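Protein-glutamine gamma-glutamyltransferase (Pagrus major, PDB 1G0D) catalyses, in a calcium-dependent manner, the joining of peptide-bound glutamine to lysine side chains and other primary amines, cross-linking or aminating proteins. Local coordinates at residues I423-V428 / E434-H439; G160-G165 / T290-N295; E30-R35 / F40-Q45. All coordinates share one frame; numbering follows the deposited sequence.

Contact 1: residues I423-V428 / E434-H439; sequences ISTKSV and EDVTLH. With SO4 (sulfate ion), chain B.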
ATOM      1  N   ILE A 423      -6.994  -3.471  12.293  1.00 12.08           N
ATOM      2  CA  ILE A 423      -6.588  -2.503  11.295  1.00 13.51           C
ATOM      3  C   ILE A 423      -5.254  -1.926  11.775  1.00 14.88           C
ATOM      4  O   ILE A 423      -5.148  -1.404  12.870  1.00 18.02           O
ATOM      5  CB  ILE A 423      -7.676  -1.442  11.170  1.00 11.29           C
ATOM      6  CG1 ILE A 423      -9.005  -2.063  11.618  1.00  8.98           C
ATOM      7  CG2 ILE A 423      -7.747  -0.927   9.758  1.00  6.19           C
ATOM      8  CD1 ILE A 423     -10.089  -2.061  10.573  1.00 11.36           C
ATOM      9  N   SER A 424      -4.228  -2.052  10.947  1.00 14.48           N
ATOM     10  CA  SER A 424      -2.891  -1.630  11.314  1.00  8.89           C
ATOM     11  C   SER A 424      -2.241  -0.726  10.296  1.00 11.74           C
ATOM     12  O   SER A 424      -2.523  -0.820   9.105  1.00  6.47           O
ATOM     13  CB  SER A 424      -2.011  -2.869  11.457  1.00  9.09           C
ATOM     14  OG  SER A 424      -2.411  -3.659  12.559  1.00 11.91           O
ATOM     15  N   THR A 425      -1.360   0.146  10.786  1.00 11.29           N
ATOM     16  CA  THR A 425      -0.580   1.025   9.941  1.00 11.16           C
ATOM     17  C   THR A 425       0.716   1.233  10.714  1.00 13.79           C
ATOM     18  O   THR A 425       0.760   1.010  11.921  1.00 17.72           O
ATOM     19  CB  THR A 425      -1.281   2.360   9.669  1.00 12.14           C
ATOM     20  OG1 THR A 425      -0.621   3.013   8.585  1.00 18.90           O
ATOM     21  CG2 THR A 425      -1.218   3.290  10.876  1.00 11.04           C
ATOM     22  N   LYS A 426       1.782   1.625  10.029  1.00 20.34           N
ATOM     23  CA  LYS A 426       3.059   1.847  10.720  1.00 20.45           C
ATOM     24  C   LYS A 426       3.025   3.081  11.631  1.00 20.47           C
ATOM     25  O   LYS A 426       2.385   4.092  11.342  1.00 17.36           O
ATOM     26  CB  LYS A 426       4.224   1.996   9.714  1.00 17.62           C
ATOM     27  CG  LYS A 426       5.599   2.279  10.353  1.00 10.95           C
ATOM     28  CD  LYS A 426       6.704   2.433   9.321  1.00 14.36           C
ATOM     29  CE  LYS A 426       7.922   3.162   9.888  1.00 12.06           C
ATOM     30  NZ  LYS A 426       7.524   4.433  10.554  1.00 15.58           N
ATOM     31  N   SER A 427       3.753   2.966  12.729  1.00 20.56           N
ATOM     32  CA  SER A 427       3.855   4.016  13.694  1.00 19.30           C
ATOM     33  C   SER A 427       4.770   5.144  13.220  1.00 19.39           C
ATOM     34  O   SER A 427       5.783   4.916  12.570  1.00 15.38           O
ATOM     35  CB  SER A 427       4.417   3.448  14.965  1.00 19.27           C
ATOM     36  OG  SER A 427       4.700   4.528  15.818  1.00 32.63           O
ATOM     37  N   VAL A 428       4.413   6.370  13.595  1.00 18.89           N
ATOM     38  CA  VAL A 428       5.180   7.520  13.221  1.00 19.39           C
ATOM     39  C   VAL A 428       6.549   7.533  13.863  1.00 22.06           C
ATOM     40  O   VAL A 428       7.489   8.167  13.361  1.00 24.25           O
ATOM     41  CB  VAL A 428       4.460   8.794  13.619  1.00 16.34           C
ATOM     42  CG1 VAL A 428       5.402   9.963  13.500  1.00 19.67           C
ATOM     43  CG2 VAL A 428       3.277   8.995  12.726  1.00 14.43           C
ATOM     44  N   GLU A 434       0.623   0.267  14.694  1.00 18.47           N
ATOM     45  CA  GLU A 434      -0.298   1.162  15.335  1.00 18.61           C
ATOM     46  C   GLU A 434      -1.686   0.634  15.060  1.00 16.79           C
ATOM     47  O   GLU A 434      -2.107   0.604  13.909  1.00 18.54           O
ATOM     48  CB  GLU A 434      -0.125   2.536  14.721  1.00 20.55           C
ATOM     49  CG  GLU A 434      -1.367   3.364  14.662  1.00 33.66           C
ATOM     50  CD  GLU A 434      -1.181   4.646  15.416  1.00 40.76           C
ATOM     51  OE1 GLU A 434      -1.769   5.696  15.016  1.00 43.86           O
ATOM     52  OE2 GLU A 434      -0.424   4.575  16.420  1.00 45.12           O
ATOM     53  N   ASP A 435      -2.404   0.214  16.088  1.00 13.17           N
ATOM     54  CA  ASP A 435      -3.752  -0.282  15.840  1.00 15.14           C
ATOM     55  C   ASP A 435      -4.702   0.888  15.605  1.00 12.86           C
ATOM     56  O   ASP A 435      -5.033   1.644  16.495  1.00 18.23           O
ATOM     57  CB  ASP A 435      -4.233  -1.157  16.986  1.00 13.19           C
ATOM     58  CG  ASP A 435      -5.567  -1.802  16.691  1.00 16.94           C
ATOM     59  OD1 ASP A 435      -6.498  -1.059  16.317  1.00 21.76           O
ATOM     60  OD2 ASP A 435      -5.691  -3.038  16.821  1.00 19.34           O
ATOM     61  N   VAL A 436      -5.164   0.984  14.381  1.00 12.81           N
ATOM     62  CA  VAL A 436      -5.990   2.069  13.920  1.00 10.38           C
ATOM     63  C   VAL A 436      -7.493   1.696  13.824  1.00 11.02           C
ATOM     64  O   VAL A 436      -8.319   2.449  13.328  1.00 10.39           O
ATOM     65  CB  VAL A 436      -5.299   2.520  12.583  1.00  8.30           C
ATOM     66  CG1 VAL A 436      -6.121   2.290  11.435  1.00  5.25           C
ATOM     67  CG2 VAL A 436      -4.858   3.911  12.690  1.00  9.19           C
ATOM     68  N   THR A 437      -7.862   0.554  14.398  1.00 15.62           N
ATOM     69  CA  THR A 437      -9.245   0.069  14.308  1.00 16.76           C
ATOM     70  C   THR A 437     -10.307   1.053  14.736  1.00 17.72           C
ATOM     71  O   THR A 437     -11.282   1.306  14.020  1.00 19.97           O
ATOM     72  CB  THR A 437      -9.439  -1.273  15.100  1.00 20.06           C
ATOM     73  OG1 THR A 437      -8.298  -2.126  14.909  1.00 21.94           O
ATOM     74  CG2 THR A 437     -10.683  -2.022  14.608  1.00 15.12           C
ATOM     75  N   LEU A 438     -10.137   1.636  15.906  1.00 19.32           N
ATOM     76  CA  LEU A 438     -11.142   2.575  16.353  1.00 16.03           C
ATOM     77  C   LEU A 438     -11.396   3.791  15.417  1.00 15.02           C
ATOM     78  O   LEU A 438     -12.401   4.459  15.569  1.00 15.88           O
ATOM     79  CB  LEU A 438     -10.802   3.021  17.766  1.00 14.99           C
ATOM     80  CG  LEU A 438     -11.922   3.884  18.324  1.00 22.71           C
ATOM     81  CD1 LEU A 438     -13.110   3.042  18.673  1.00 20.60           C
ATOM     82  CD2 LEU A 438     -11.431   4.589  19.543  1.00 29.37           C
ATOM     83  N   HIS A 439     -10.505   4.089  14.464  1.00 15.92           N
ATOM     84  CA  HIS A 439     -10.729   5.216  13.534  1.00 13.94           C
ATOM     85  C   HIS A 439     -11.850   4.756  12.611  1.00 16.91           C
ATOM     86  O   HIS A 439     -12.555   5.559  11.986  1.00 12.07           O
ATOM     87  CB  HIS A 439      -9.568   5.457  12.565  1.00 16.23           C
ATOM     88  CG  HIS A 439      -8.285   5.883  13.187  1.00 20.86           C
ATOM     89  ND1 HIS A 439      -8.126   6.082  14.541  1.00 21.16           N
ATOM     90  CD2 HIS A 439      -7.083   6.156  12.620  1.00 25.51           C
ATOM     91  CE1 HIS A 439      -6.878   6.453  14.789  1.00 20.28           C
ATOM     92  NE2 HIS A 439      -6.226   6.512  13.641  1.00 25.86           N
TER
HETATM   93  S   SO4 B 696      -4.032   9.734  12.989  1.00 45.50           S
HETATM   94  O1  SO4 B 696      -5.335   9.558  12.556  1.00 41.06           O
HETATM   95  O2  SO4 B 696      -3.415  10.677  12.136  1.00 37.14           O
HETATM   96  O3  SO4 B 696      -4.214  10.370  14.215  1.00 41.68           O
HETATM   97  O4  SO4 B 696      -3.397   8.458  13.173  1.00 34.50           O
HETATM   98  O   HOH W   1       1.901   6.638  15.491  1.00 27.20           O

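Contact 2: residues G160-G165 / T290-N295; sequences GVIYMG and TRPITN. With SO4 (sulfate ion), chain B.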
ATOM      1  N   GLY A 160       8.782   1.946   4.678  1.00 16.15           N
ATOM      2  CA  GLY A 160       7.609   1.660   5.469  1.00 14.78           C
ATOM      3  C   GLY A 160       7.590   0.210   5.916  1.00 14.85           C
ATOM      4  O   GLY A 160       8.556  -0.533   5.764  1.00 14.84           O
ATOM      5  N   VAL A 161       6.486  -0.178   6.518  1.00 12.83           N
ATOM      6  CA  VAL A 161       6.305  -1.523   6.970  1.00 15.34           C
ATOM      7  C   VAL A 161       4.848  -1.813   6.652  1.00 17.87           C
ATOM      8  O   VAL A 161       3.984  -0.996   6.969  1.00 17.77           O
ATOM      9  CB  VAL A 161       6.568  -1.579   8.490  1.00 14.18           C
ATOM     10  CG1 VAL A 161       6.203  -2.922   9.044  1.00 17.85           C
ATOM     11  CG2 VAL A 161       8.027  -1.306   8.744  1.00 11.55           C
ATOM     12  N   ILE A 162       4.560  -2.917   5.966  1.00 16.96           N
ATOM     13  CA  ILE A 162       3.161  -3.248   5.687  1.00 18.26           C
ATOM     14  C   ILE A 162       2.848  -4.493   6.514  1.00 19.55           C
ATOM     15  O   ILE A 162       3.605  -5.443   6.489  1.00 23.51           O
ATOM     16  CB  ILE A 162       2.921  -3.515   4.188  1.00 14.91           C
ATOM     17  CG1 ILE A 162       3.431  -2.314   3.373  1.00 13.68           C
ATOM     18  CG2 ILE A 162       1.462  -3.787   3.965  1.00 16.30           C
ATOM     19  CD1 ILE A 162       3.004  -2.223   1.926  1.00  8.98           C
ATOM     20  N   TYR A 163       1.767  -4.484   7.284  1.00 22.08           N
ATOM     21  CA  TYR A 163       1.439  -5.648   8.111  1.00 22.15           C
ATOM     22  C   TYR A 163       0.708  -6.761   7.314  1.00 25.52           C
ATOM     23  O   TYR A 163      -0.058  -6.488   6.357  1.00 25.49           O
ATOM     24  CB  TYR A 163       0.651  -5.186   9.354  1.00 17.24           C
ATOM     25  CG  TYR A 163       1.512  -4.294  10.207  1.00 18.11           C
ATOM     26  CD1 TYR A 163       2.473  -4.832  11.040  1.00 17.98           C
ATOM     27  CD2 TYR A 163       1.511  -2.908  10.020  1.00 20.11           C
ATOM     28  CE1 TYR A 163       3.425  -4.026  11.640  1.00 24.27           C
ATOM     29  CE2 TYR A 163       2.465  -2.087  10.622  1.00 19.52           C
ATOM     30  CZ  TYR A 163       3.422  -2.652  11.422  1.00 23.72           C
ATOM     31  OH  TYR A 163       4.395  -1.861  11.983  1.00 28.84           O
ATOM     32  N   MET A 164       0.976  -8.011   7.701  1.00 22.84           N
ATOM     33  CA  MET A 164       0.407  -9.164   7.029  1.00 19.53           C
ATOM     34  C   MET A 164       0.269 -10.268   8.005  1.00 19.21           C
ATOM     35  O   MET A 164       0.454 -10.055   9.196  1.00 22.47           O
ATOM     36  CB  MET A 164       1.321  -9.607   5.914  1.00 18.82           C
ATOM     37  CG  MET A 164       1.274  -8.641   4.792  1.00 19.44           C
ATOM     38  SD  MET A 164       2.335  -9.030   3.419  1.00 27.96           S
ATOM     39  CE  MET A 164       2.848 -10.712   3.773  1.00 26.81           C
ATOM     40  N   GLY A 165      -0.021 -11.456   7.490  1.00 20.58           N
ATOM     41  CA  GLY A 165      -0.217 -12.626   8.330  1.00 23.35           C
ATOM     42  C   GLY A 165      -1.686 -12.809   8.673  1.00 22.94           C
ATOM     43  O   GLY A 165      -2.532 -12.667   7.799  1.00 25.83           O
ATOM     44  N   THR A 290       0.190   9.920   2.719  1.00 14.00           N
ATOM     45  CA  THR A 290      -0.373   8.560   2.551  1.00 10.24           C
ATOM     46  C   THR A 290       0.241   7.453   3.440  1.00  8.72           C
ATOM     47  O   THR A 290       1.442   7.451   3.742  1.00 12.98           O
ATOM     48  CB  THR A 290      -0.228   8.164   1.024  1.00 10.12           C
ATOM     49  OG1 THR A 290      -0.888   9.148   0.216  1.00  7.82           O
ATOM     50  CG2 THR A 290      -0.797   6.791   0.711  1.00 10.46           C
ATOM     51  N   ARG A 291      -0.574   6.512   3.880  1.00  5.50           N
ATOM     52  CA  ARG A 291      -0.037   5.394   4.658  1.00  7.15           C
ATOM     53  C   ARG A 291      -0.783   4.105   4.358  1.00 11.88           C
ATOM     54  O   ARG A 291      -2.019   4.078   4.315  1.00 11.46           O
ATOM     55  CB  ARG A 291      -0.135   5.646   6.145  1.00  9.50           C
ATOM     56  CG  ARG A 291      -1.469   6.168   6.588  1.00  8.00           C
ATOM     57  CD  ARG A 291      -1.506   6.284   8.082  1.00 11.58           C
ATOM     58  NE  ARG A 291      -2.834   6.644   8.532  1.00 14.12           N
ATOM     59  CZ  ARG A 291      -3.129   7.013   9.768  1.00 14.25           C
ATOM     60  NH1 ARG A 291      -2.177   7.073  10.694  1.00 12.93           N
ATOM     61  NH2 ARG A 291      -4.386   7.308  10.074  1.00 18.77           N
ATOM     62  N   PRO A 292      -0.049   3.018   4.100  1.00 12.87           N
ATOM     63  CA  PRO A 292      -0.718   1.748   3.814  1.00 14.07           C
ATOM     64  C   PRO A 292      -1.390   1.181   5.040  1.00 15.28           C
ATOM     65  O   PRO A 292      -0.720   0.993   6.065  1.00 18.35           O
ATOM     66  CB  PRO A 292       0.415   0.839   3.351  1.00 10.75           C
ATOM     67  CG  PRO A 292       1.492   1.782   2.972  1.00 12.98           C
ATOM     68  CD  PRO A 292       1.404   2.886   3.962  1.00 12.05           C
ATOM     69  N   ILE A 293      -2.702   0.928   4.959  1.00 16.19           N
ATOM     70  CA  ILE A 293      -3.366   0.312   6.101  1.00 14.87           C
ATOM     71  C   ILE A 293      -3.774  -1.140   5.779  1.00 13.27           C
ATOM     72  O   ILE A 293      -4.142  -1.438   4.644  1.00 12.15           O
ATOM     73  CB  ILE A 293      -4.578   1.127   6.638  1.00 12.06           C
ATOM     74  CG1 ILE A 293      -5.796   0.668   5.976  1.00 10.12           C
ATOM     75  CG2 ILE A 293      -4.414   2.630   6.550  1.00  7.05           C
ATOM     76  CD1 ILE A 293      -6.638   0.181   7.065  1.00 23.38           C
ATOM     77  N   THR A 294      -3.654  -2.038   6.767  1.00 12.47           N
ATOM     78  CA  THR A 294      -4.001  -3.463   6.598  1.00 10.32           C
ATOM     79  C   THR A 294      -5.189  -3.874   7.460  1.00 10.33           C
ATOM     80  O   THR A 294      -5.253  -3.550   8.636  1.00 14.31           O
ATOM     81  CB  THR A 294      -2.814  -4.381   6.967  1.00  7.83           C
ATOM     82  OG1 THR A 294      -1.704  -4.085   6.126  1.00 16.01           O
ATOM     83  CG2 THR A 294      -3.139  -5.788   6.714  1.00 10.43           C
ATOM     84  N   ASN A 295      -6.125  -4.615   6.885  1.00  9.81           N
ATOM     85  CA  ASN A 295      -7.314  -5.050   7.605  1.00  5.53           C
ATOM     86  C   ASN A 295      -7.238  -6.533   7.821  1.00  6.89           C
ATOM     87  O   ASN A 295      -6.987  -7.263   6.865  1.00 11.90           O
ATOM     88  CB  ASN A 295      -8.526  -4.757   6.750  1.00  9.92           C
ATOM     89  CG  ASN A 295      -9.812  -5.002   7.470  1.00 15.06           C
ATOM     90  OD1 ASN A 295      -9.877  -4.874   8.690  1.00 18.83           O
ATOM     91  ND2 ASN A 295     -10.859  -5.359   6.723  1.00 16.33           N
TER
HETATM   92  S   SO4 B 696      -4.032   9.734  12.989  1.00 45.50           S
HETATM   93  O1  SO4 B 696      -5.335   9.558  12.556  1.00 41.06           O
HETATM   94  O2  SO4 B 696      -3.415  10.677  12.136  1.00 37.14           O
HETATM   95  O3  SO4 B 696      -4.214  10.370  14.215  1.00 41.68           O
HETATM   96  O4  SO4 B 696      -3.397   8.458  13.173  1.00 34.50           O
HETATM   97  O   HOH W   2      -0.119  -1.870   6.833  1.00 14.76           O

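Contact 3: residues E30-R35 / F40-Q45; sequences ERLIVR and FSITLQ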
ATOM      1  N   GLU A  30      19.636  19.346  -9.629  1.00 18.84           N
ATOM      2  CA  GLU A  30      19.910  20.015 -10.882  1.00 19.52           C
ATOM      3  C   GLU A  30      18.685  20.500 -11.631  1.00 20.70           C
ATOM      4  O   GLU A  30      18.827  21.230 -12.611  1.00 22.62           O
ATOM      5  CB  GLU A  30      20.753  19.118 -11.778  1.00 26.86           C
ATOM      6  CG  GLU A  30      21.954  18.447 -11.069  1.00 38.82           C
ATOM      7  CD  GLU A  30      22.837  19.421 -10.257  1.00 49.44           C
ATOM      8  OE1 GLU A  30      22.967  20.619 -10.641  1.00 51.63           O
ATOM      9  OE2 GLU A  30      23.411  18.972  -9.225  1.00 55.17           O
ATOM     10  N   ARG A  31      17.482  20.099 -11.208  1.00 19.19           N
ATOM     11  CA  ARG A  31      16.285  20.619 -11.866  1.00 17.92           C
ATOM     12  C   ARG A  31      15.311  21.149 -10.829  1.00 17.59           C
ATOM     13  O   ARG A  31      15.164  20.561  -9.753  1.00 21.74           O
ATOM     14  CB  ARG A  31      15.608  19.574 -12.742  1.00 17.84           C
ATOM     15  CG  ARG A  31      15.510  18.220 -12.145  1.00 19.44           C
ATOM     16  CD  ARG A  31      14.712  17.320 -13.105  1.00 18.25           C
ATOM     17  NE  ARG A  31      14.470  15.998 -12.524  1.00 13.79           N
ATOM     18  CZ  ARG A  31      13.509  15.185 -12.923  1.00 13.21           C
ATOM     19  NH1 ARG A  31      13.363  14.005 -12.329  1.00 15.19           N
ATOM     20  NH2 ARG A  31      12.706  15.550 -13.921  1.00  8.29           N
ATOM     21  N   LEU A  32      14.657  22.262 -11.160  1.00 13.72           N
ATOM     22  CA  LEU A  32      13.723  22.906 -10.253  1.00 12.13           C
ATOM     23  C   LEU A  32      12.447  22.116 -10.040  1.00 14.71           C
ATOM     24  O   LEU A  32      11.653  21.964 -10.954  1.00 17.06           O
ATOM     25  CB  LEU A  32      13.377  24.309 -10.771  1.00  9.20           C
ATOM     26  CG  LEU A  32      12.454  25.213  -9.941  1.00  6.39           C
ATOM     27  CD1 LEU A  32      13.080  25.585  -8.604  1.00  2.18           C
ATOM     28  CD2 LEU A  32      12.178  26.474 -10.724  1.00  6.73           C
ATOM     29  N   ILE A  33      12.273  21.583  -8.830  1.00 18.09           N
ATOM     30  CA  ILE A  33      11.076  20.838  -8.445  1.00 13.50           C
ATOM     31  C   ILE A  33      10.516  21.578  -7.216  1.00 14.85           C
ATOM     32  O   ILE A  33      11.083  21.566  -6.127  1.00 14.88           O
ATOM     33  CB  ILE A  33      11.407  19.412  -8.091  1.00  9.72           C
ATOM     34  CG1 ILE A  33      12.238  18.793  -9.211  1.00  7.41           C
ATOM     35  CG2 ILE A  33      10.117  18.680  -7.834  1.00  7.63           C
ATOM     36  CD1 ILE A  33      12.902  17.507  -8.853  1.00  2.61           C
ATOM     37  N   VAL A  34       9.365  22.185  -7.421  1.00 15.18           N
ATOM     38  CA  VAL A  34       8.716  23.053  -6.457  1.00 13.15           C
ATOM     39  C   VAL A  34       7.371  22.533  -5.895  1.00 11.26           C
ATOM     40  O   VAL A  34       6.777  21.672  -6.504  1.00 17.94           O
ATOM     41  CB  VAL A  34       8.601  24.389  -7.255  1.00 14.43           C
ATOM     42  CG1 VAL A  34       7.176  24.945  -7.271  1.00 17.26           C
ATOM     43  CG2 VAL A  34       9.693  25.337  -6.792  1.00 15.95           C
ATOM     44  N   ARG A  35       6.900  23.017  -4.741  1.00 11.73           N
ATOM     45  CA  ARG A  35       5.579  22.606  -4.196  1.00  8.73           C
ATOM     46  C   ARG A  35       4.647  23.847  -4.254  1.00 12.43           C
ATOM     47  O   ARG A  35       5.128  24.970  -4.161  1.00 17.92           O
ATOM     48  CB  ARG A  35       5.712  22.087  -2.762  1.00  6.84           C
ATOM     49  CG  ARG A  35       6.701  20.936  -2.650  1.00  7.86           C
ATOM     50  CD  ARG A  35       6.538  20.135  -1.375  1.00  4.09           C
ATOM     51  NE  ARG A  35       7.439  18.981  -1.347  1.00  6.53           N
ATOM     52  CZ  ARG A  35       7.083  17.694  -1.524  1.00 10.38           C
ATOM     53  NH1 ARG A  35       5.827  17.341  -1.776  1.00  8.91           N
ATOM     54  NH2 ARG A  35       7.998  16.739  -1.412  1.00  6.43           N
ATOM     55  N   PHE A  40       8.926  30.697  -5.078  1.00 11.19           N
ATOM     56  CA  PHE A  40      10.249  30.243  -5.468  1.00 13.01           C
ATOM     57  C   PHE A  40      10.985  31.377  -6.208  1.00 15.28           C
ATOM     58  O   PHE A  40      10.348  32.193  -6.859  1.00 19.53           O
ATOM     59  CB  PHE A  40      10.190  28.902  -6.261  1.00 12.52           C
ATOM     60  CG  PHE A  40       9.310  28.894  -7.510  1.00 11.76           C
ATOM     61  CD1 PHE A  40       7.937  28.704  -7.423  1.00 17.04           C
ATOM     62  CD2 PHE A  40       9.879  29.005  -8.786  1.00 14.15           C
ATOM     63  CE1 PHE A  40       7.138  28.631  -8.592  1.00 10.07           C
ATOM     64  CE2 PHE A  40       9.102  28.933  -9.939  1.00  8.21           C
ATOM     65  CZ  PHE A  40       7.727  28.748  -9.833  1.00 11.44           C
ATOM     66  N   SER A  41      12.312  31.476  -6.064  1.00 15.64           N
ATOM     67  CA  SER A  41      13.065  32.559  -6.715  1.00 16.40           C
ATOM     68  C   SER A  41      14.108  32.101  -7.712  1.00 16.63           C
ATOM     69  O   SER A  41      14.953  31.273  -7.403  1.00 20.72           O
ATOM     70  CB  SER A  41      13.769  33.415  -5.681  1.00 15.18           C
ATOM     71  OG  SER A  41      12.874  33.797  -4.680  1.00 19.07           O
ATOM     72  N   ILE A  42      14.060  32.685  -8.896  1.00 13.98           N
ATOM     73  CA  ILE A  42      14.976  32.341  -9.965  1.00 18.02           C
ATOM     74  C   ILE A  42      15.593  33.651 -10.408  1.00 18.52           C
ATOM     75  O   ILE A  42      15.095  34.704 -10.035  1.00 22.24           O
ATOM     76  CB  ILE A  42      14.193  31.654 -11.140  1.00 18.87           C
ATOM     77  CG1 ILE A  42      13.213  32.641 -11.788  1.00 18.09           C
ATOM     78  CG2 ILE A  42      13.370  30.426 -10.590  1.00 19.15           C
ATOM     79  CD1 ILE A  42      12.777  32.265 -13.213  1.00 18.92           C
ATOM     80  N   THR A  43      16.665  33.612 -11.185  1.00 19.22           N
ATOM     81  CA  THR A  43      17.289  34.854 -11.641  1.00 22.40           C
ATOM     82  C   THR A  43      17.475  34.932 -13.148  1.00 22.29           C
ATOM     83  O   THR A  43      17.629  33.923 -13.808  1.00 21.53           O
ATOM     84  CB  THR A  43      18.670  35.039 -11.048  1.00 23.68           C
ATOM     85  OG1 THR A  43      19.355  33.775 -11.034  1.00 28.07           O
ATOM     86  CG2 THR A  43      18.566  35.604  -9.660  1.00 26.12           C
ATOM     87  N   LEU A  44      17.460  36.144 -13.669  1.00 24.15           N
ATOM     88  CA  LEU A  44      17.673  36.407 -15.077  1.00 25.01           C
ATOM     89  C   LEU A  44      19.037  37.059 -15.111  1.00 29.25           C
ATOM     90  O   LEU A  44      19.152  38.205 -14.654  1.00 27.98           O
ATOM     91  CB  LEU A  44      16.734  37.482 -15.583  1.00 25.56           C
ATOM     92  CG  LEU A  44      15.348  37.300 -16.123  1.00 24.93           C
ATOM     93  CD1 LEU A  44      15.113  38.326 -17.199  1.00 24.55           C
ATOM     94  CD2 LEU A  44      15.197  35.920 -16.643  1.00 33.62           C
ATOM     95  N   GLN A  45      20.071  36.376 -15.609  1.00 32.95           N
ATOM     96  CA  GLN A  45      21.382  37.027 -15.715  1.00 34.00           C
ATOM     97  C   GLN A  45      21.370  37.851 -16.989  1.00 31.78           C
ATOM     98  O   GLN A  45      21.235  37.314 -18.080  1.00 31.22           O
ATOM     99  CB  GLN A  45      22.518  36.022 -15.784  1.00 37.88           C
ATOM    100  CG  GLN A  45      23.760  36.547 -15.103  1.00 49.83           C
ATOM    101  CD  GLN A  45      25.009  36.420 -15.967  1.00 59.93           C
ATOM    102  OE1 GLN A  45      25.581  35.330 -16.077  1.00 63.63           O
ATOM    103  NE2 GLN A  45      25.448  37.538 -16.581  1.00 68.01           N
TER

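Contact 1: residues I423-V428 / E434-H439
Thr425 and Glu434 form the hydrogen-bonded pair of a short antiparallel beta hairpin, in which strand 424-426 is followed by strand 433-435. Glu434 N meets Thr425 O at 2.9 Å, and Thr425 N gives a longer bond, 3.2 Å, to Glu434 O. Ser424 and Asp435 make the neighbouring non-hydrogen-bonded pair. Beyond them Val436 N reaches Ile423 O at 2.8 Å as the chain leaves the strand.

The side chains of Thr425 and Glu434 lie alongside each other, Thr425 CG2 resting 3.8 Å from Glu434 CG. Threonine suits this place because its branches divide the work: with OG1 anti to the backbone N (chi1 -166°), the methyl packs on Glu434 while the hydroxyl bonds Pro292 O on the adjoining strand. Ile423 crosses Val436 and Thr437 at about a right angle, its CG2 toward Val436 CG1 and its CG1 against the hydroxyl and methyl of Thr437.

Asp435 OD1 accepts twice from Thr437, from its hydroxyl and from its backbone N (N to OD1 2.9 Å), the latter defining an Asx turn. The extended Lys426 chain bends only at its last torsion, where NZ donates to Ser427 O at 2.7 Å and also holds Gly430 O and the carboxylate of Glu153. Ser424 OG is bonded to Asn422 O and Arg433. Glu434 is a probable calcium ligand, as in related transglutaminases; here a sulfate lies nearby, 3.5 Å from His439 NE2 to its O4 in a weak bond. A water accepts from Val428 N at 3.2 Å and donates weakly to Glu434 OE2.

Contact 2: residues G160-G165 / T290-N295
Tyr163 and Thr294, their CA atoms 6.1 Å apart, meet where strands 160-164 and 290-295 run almost parallel, at 12°, with no backbone hydrogen bond between them. The link is made instead by Thr294, whose OG1 donates to Tyr163 O at 2.9 Å, coming in from 25° off the carbonyl plane. Its chi1 of -60° sets the hydroxyl beside its own backbone N and turns CG2 against the same carbonyl oxygen.

A water completes the bridge: it donates to Thr294 OG1 at 2.8 Å and to Pro292 O at 3.0 Å, and accepts from Tyr163 N at 3.3 Å. Next to this polar cluster, Ile162 CD1 packs on Pro292 CB at 4.3 Å, and Ile162 CG2 lies against the threonine hydroxyl. Proline fits here as a compact apolar filler that brings no N-H needing a partner. Outside the strand contact, Arg291 NH1 donates edge-on to sulfate O4 at 3.1 Å and NH2 forms a salt bridge with Glu336.

Strand 329-339, which carries the active-site His332, lies next to 290-298. In this buried setting, one hydroxyl acting as both donor and acceptor, together with one water, satisfies both the N-H and the C=O of Tyr163 without a continuous beta ladder.

Contact 3: residues E30-R35 / F40-Q45
Phe40 and Val34 face each other across the core of the N-terminal beta-sandwich, with Leu32 beside them. From Phe40 CB outward the contact passes from one aliphatic partner to the other. CB lies 3.6 Å from Val34 CG2, and CG is just as close to that methyl. One side of the ring then goes to valine: CD1 is 3.8 Å from Val34 CG1, and CE1 continues along the same methyl. The other side goes to leucine, with CD2 3.9 Å and CE2 4.0 Å from Leu32 CD2. A chi1 of 56° sets the ring between its own backbone N and carbonyl carbon, where it can touch both partners. Leu32 CD2 also meets Ile42 CG2 at 4.1 Å.

Valine suits its place because both methyls touch the ring, leucine because its longer chain carries CD2 to the other side. With an alanine for Phe40, a gap would probably open between Val34 and Leu32.

No hydrogen bond joins the two segments. Strand 33-35 edges the sheet next to strand 121-133, whose Phe130 ring also meets Phe40; strand 40-46 pairs with 92-98 in the other sheet, and Asn18 of helix 15-21 touches both Leu32 and Phe40.

From the N terminus, contact 3 comes first, closing a four-residue connection between 30-35 and 40-45 and packing the two sheets of the N-terminal sandwich together. Contact 2 spans 124 residues, nearly half of them helical, to set strand 160-164 beside strand 290-295 in the catalytic core. Contact 1 then closes a six-residue hairpin loop. The three follow in series; none nests within or crosses another. Contacts 1 and 2 nevertheless adjoin in space: Ser424 O lies 2.9 Å from Thr294 N, probably a hydrogen bond, and both contacts reach the same sulfate. Contact 3 is remote, its centre about 36 Å from that of contact 2 and about 39 Å from that of contact 1.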